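Local coordinates for protein endonuclease MutS2 (Deinococcus radiodurans, PDB 4OD6) that probably senses and splits collided ribosomes using ATP and has endonuclease activity, represented here by its Smr domain, at residues A30-A35 / T84-K89. Residues are numbered along the deposited sequence; the frame is centred on the assembly and turned at random.
Sequences AAIAEA and TIVNVK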
ATOM      1  N   ALA A  30      -9.187   0.905   3.709  1.00  4.79           N
ATOM      2  CA  ALA A  30      -9.422   1.415   5.075  1.00  5.35           C
ATOM      3  C   ALA A  30      -8.216   2.160   5.607  1.00  4.51           C
ATOM      4  O   ALA A  30      -8.338   3.173   6.222  1.00  5.00           O
ATOM      5  CB  ALA A  30      -9.783   0.247   6.001  1.00  6.58           C
ATOM      6  N   ALA A  31      -7.031   1.621   5.365  1.00  4.30           N
ATOM      7  CA  ALA A  31      -5.803   2.247   5.849  1.00  4.51           C
ATOM      8  C   ALA A  31      -5.585   3.583   5.213  1.00  4.24           C
ATOM      9  O   ALA A  31      -5.120   4.498   5.855  1.00  4.77           O
ATOM     10  CB  ALA A  31      -4.602   1.339   5.641  1.00  5.31           C
ATOM     11  N   ILE A  32      -5.835   3.687   3.918  1.00  4.59           N
ATOM     12  CA  ILE A  32      -5.662   4.936   3.204  1.00  5.54           C
ATOM     13  C   ILE A  32      -6.665   5.965   3.684  1.00  5.61           C
ATOM     14  O   ILE A  32      -6.315   7.094   3.882  1.00  5.40           O
ATOM     15  CB  ILE A  32      -5.757   4.729   1.678  1.00  5.69           C
ATOM     16  CG1 ILE A  32      -4.567   3.910   1.210  1.00  5.89           C
ATOM     17  CG2 ILE A  32      -5.838   6.055   0.943  1.00  6.39           C
ATOM     18  CD1 ILE A  32      -4.650   3.461  -0.236  1.00  6.28           C
ATOM     19  N   ALA A  33      -7.901   5.562   3.896  1.00  5.10           N
ATOM     20  CA  ALA A  33      -8.940   6.490   4.376  1.00  6.01           C
ATOM     21  C   ALA A  33      -8.537   7.015   5.752  1.00  5.65           C
ATOM     22  O   ALA A  33      -8.679   8.169   6.059  1.00  6.29           O
ATOM     23  CB  ALA A  33     -10.306   5.790   4.424  1.00  7.49           C
ATOM     24  N   GLU A  34      -8.011   6.138   6.581  1.00  5.02           N
ATOM     25  CA  GLU A  34      -7.568   6.524   7.906  1.00  5.23           C
ATOM     26  C   GLU A  34      -6.429   7.514   7.812  1.00  5.20           C
ATOM     27  O   GLU A  34      -6.446   8.530   8.467  1.00  5.48           O
ATOM     28  CB  GLU A  34      -7.139   5.290   8.714  1.00  6.02           C
ATOM     29  CG  GLU A  34      -6.528   5.586  10.080  1.00  8.28           C
ATOM     30  CD  GLU A  34      -5.860   4.366  10.690  1.00 10.55           C
ATOM     31  OE1 GLU A  34      -4.742   4.069  10.315  1.00 13.27           O
ATOM     32  OE2 GLU A  34      -6.471   3.734  11.531  1.00  9.52           O
ATOM     33  N   ALA A  35      -5.452   7.221   6.956  1.00  5.59           N
ATOM     34  CA  ALA A  35      -4.300   8.095   6.776  1.00  6.15           C
ATOM     35  C   ALA A  35      -4.717   9.499   6.277  1.00  6.08           C
ATOM     36  O   ALA A  35      -4.165  10.491   6.731  1.00  7.47           O
ATOM     37  CB  ALA A  35      -3.280   7.474   5.832  1.00  6.94           C
ATOM     38  N   THR A  84       4.911  -1.440  -1.467  1.00  6.78           N
ATOM     39  CA  THR A  84       4.420  -0.300  -2.246  1.00  7.16           C
ATOM     40  C   THR A  84       4.286   0.918  -1.322  1.00  6.96           C
ATOM     41  O   THR A  84       3.679   0.858  -0.296  1.00  7.49           O
ATOM     42  CB  THR A  84       3.041  -0.575  -2.938  1.00  8.01           C
ATOM     43  OG1 THR A  84       3.192  -1.593  -3.927  1.00  9.90           O
ATOM     44  CG2 THR A  84       2.513   0.643  -3.630  1.00  7.71           C
ATOM     45  N   ILE A  85       4.879   2.017  -1.723  1.00  6.73           N
ATOM     46  CA  ILE A  85       4.782   3.287  -1.014  1.00  7.45           C
ATOM     47  C   ILE A  85       3.585   4.029  -1.544  1.00  7.17           C
ATOM     48  O   ILE A  85       3.451   4.196  -2.761  1.00  8.14           O
ATOM     49  CB  ILE A  85       6.042   4.163  -1.255  1.00  9.52           C
ATOM     50  CG1 ILE A  85       7.328   3.391  -0.903  1.00 11.12           C
ATOM     51  CG2 ILE A  85       6.009   5.449  -0.462  1.00 10.10           C
ATOM     52  CD1 ILE A  85       7.373   2.929   0.522  1.00 11.67           C
ATOM     53  N   VAL A  86       2.725   4.459  -0.644  1.00  6.54           N
ATOM     54  CA  VAL A  86       1.542   5.208  -1.020  1.00  6.04           C
ATOM     55  C   VAL A  86       1.658   6.617  -0.430  1.00  5.70           C
ATOM     56  O   VAL A  86       1.727   6.806   0.773  1.00  6.14           O
ATOM     57  CB  VAL A  86       0.253   4.509  -0.530  1.00  6.19           C
ATOM     58  CG1 VAL A  86      -0.966   5.329  -0.928  1.00  6.95           C
ATOM     59  CG2 VAL A  86       0.150   3.082  -1.109  1.00  7.21           C
ATOM     60  N   ASN A  87       1.682   7.608  -1.318  1.00  6.08           N
ATOM     61  CA  ASN A  87       1.606   9.030  -0.960  1.00  6.82           C
ATOM     62  C   ASN A  87       0.152   9.433  -0.964  1.00  6.55           C
ATOM     63  O   ASN A  87      -0.513   9.361  -1.972  1.00  7.57           O
ATOM     64  CB  ASN A  87       2.424   9.859  -1.931  1.00  8.13           C
ATOM     65  CG  ASN A  87       3.866   9.418  -1.945  1.00  9.98           C
ATOM     66  OD1 ASN A  87       4.518   9.429  -0.917  1.00 10.10           O
ATOM     67  ND2 ASN A  87       4.343   8.973  -3.100  1.00 12.22           N
ATOM     68  N   VAL A  88      -0.322   9.797   0.214  1.00  6.61           N
ATOM     69  CA  VAL A  88      -1.716  10.094   0.479  1.00  6.82           C
ATOM     70  C   VAL A  88      -1.959  11.596   0.377  1.00  8.79           C
ATOM     71  O   VAL A  88      -1.157  12.401   0.805  1.00 10.25           O
ATOM     72  CB  VAL A  88      -2.118   9.584   1.889  1.00  8.06           C
ATOM     73  CG1 VAL A  88      -3.563   9.930   2.207  1.00  8.73           C
ATOM     74  CG2 VAL A  88      -1.896   8.096   2.004  1.00  8.19           C
ATOM     75  N   LYS A  89      -3.076  11.966  -0.202  1.00  8.94           N
ATOM     76  CA  LYS A  89      -3.384  13.374  -0.425  1.00 12.06           C
ATOM     77  C   LYS A  89      -3.419  14.111   0.891  1.00 17.13           C
ATOM     78  O   LYS A  89      -3.924  13.616   1.865  1.00 16.97           O
ATOM     79  CB  LYS A  89      -4.745  13.509  -1.116  1.00 11.39           C
ATOM     80  CG  LYS A  89      -4.742  13.109  -2.574  1.00 10.36           C
ATOM     81  CD  LYS A  89      -6.130  13.306  -3.162  1.00 10.81           C
ATOM     82  CE  LYS A  89      -6.229  12.947  -4.617  1.00 11.31           C
ATOM     83  NZ  LYS A  89      -7.645  13.012  -5.061  1.00 12.62           N
TER
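Ile32 and Ala35 of helix 21-38 meet Val86 and Val88 of strand 83-88 in a helix-on-sheet contact between apolar side chains inside the Smr domain, an alpha/beta fold in which this strand is an inner member of a four-stranded mixed sheet. The segment axes pass 9.5 Å apart and both run in broadly the same direction, at 39° to each other, a spacing bridged by side chains from both elements. All four touching residues are buried.

Two methyl contacts carry the interface. At the first, CD1 of Ile32 reaches CG1 of Val86 at 4.2 Å, the two side chains crossing at about a right angle. The isoleucine gets there by an extended chain (chi2 171°) whose CG1 lies opposite the carbonyl carbon and beside the backbone N. At the second, the single methyl of Ala35 sits 4.1 Å from CG2 of Val88. The valine's other branch, CG1, lies 4.3 Å from the carbonyl O of Ile32, a van der Waals approach without a hydrogen bond, so Val88 addresses both helix residues, one through each methyl. The CA atoms of Ile32 and Val88, 7.0 Å apart, form the nearest backbone pairing.

Neighbouring elements complete this core: Leu62 of helix 53-62 and Val68 of strand 68-73 touch both Ile32 and Val86, while Leu43 of strand 43-46 touches Ile32 and Ala35. On the strand's own edges, backbone hydrogen bonds tie Val86 to Leu43 and Asn87 to Glu69 and Ser70.

The modest 159 Å² buried between the segments marks this pair as one part of a core shared with Leu43, Leu62 and Val68. No hydrogen bond or salt bridge spans them, and the methyl contacts indicate that dispersion and the exclusion of water hold the helix against the sheet here.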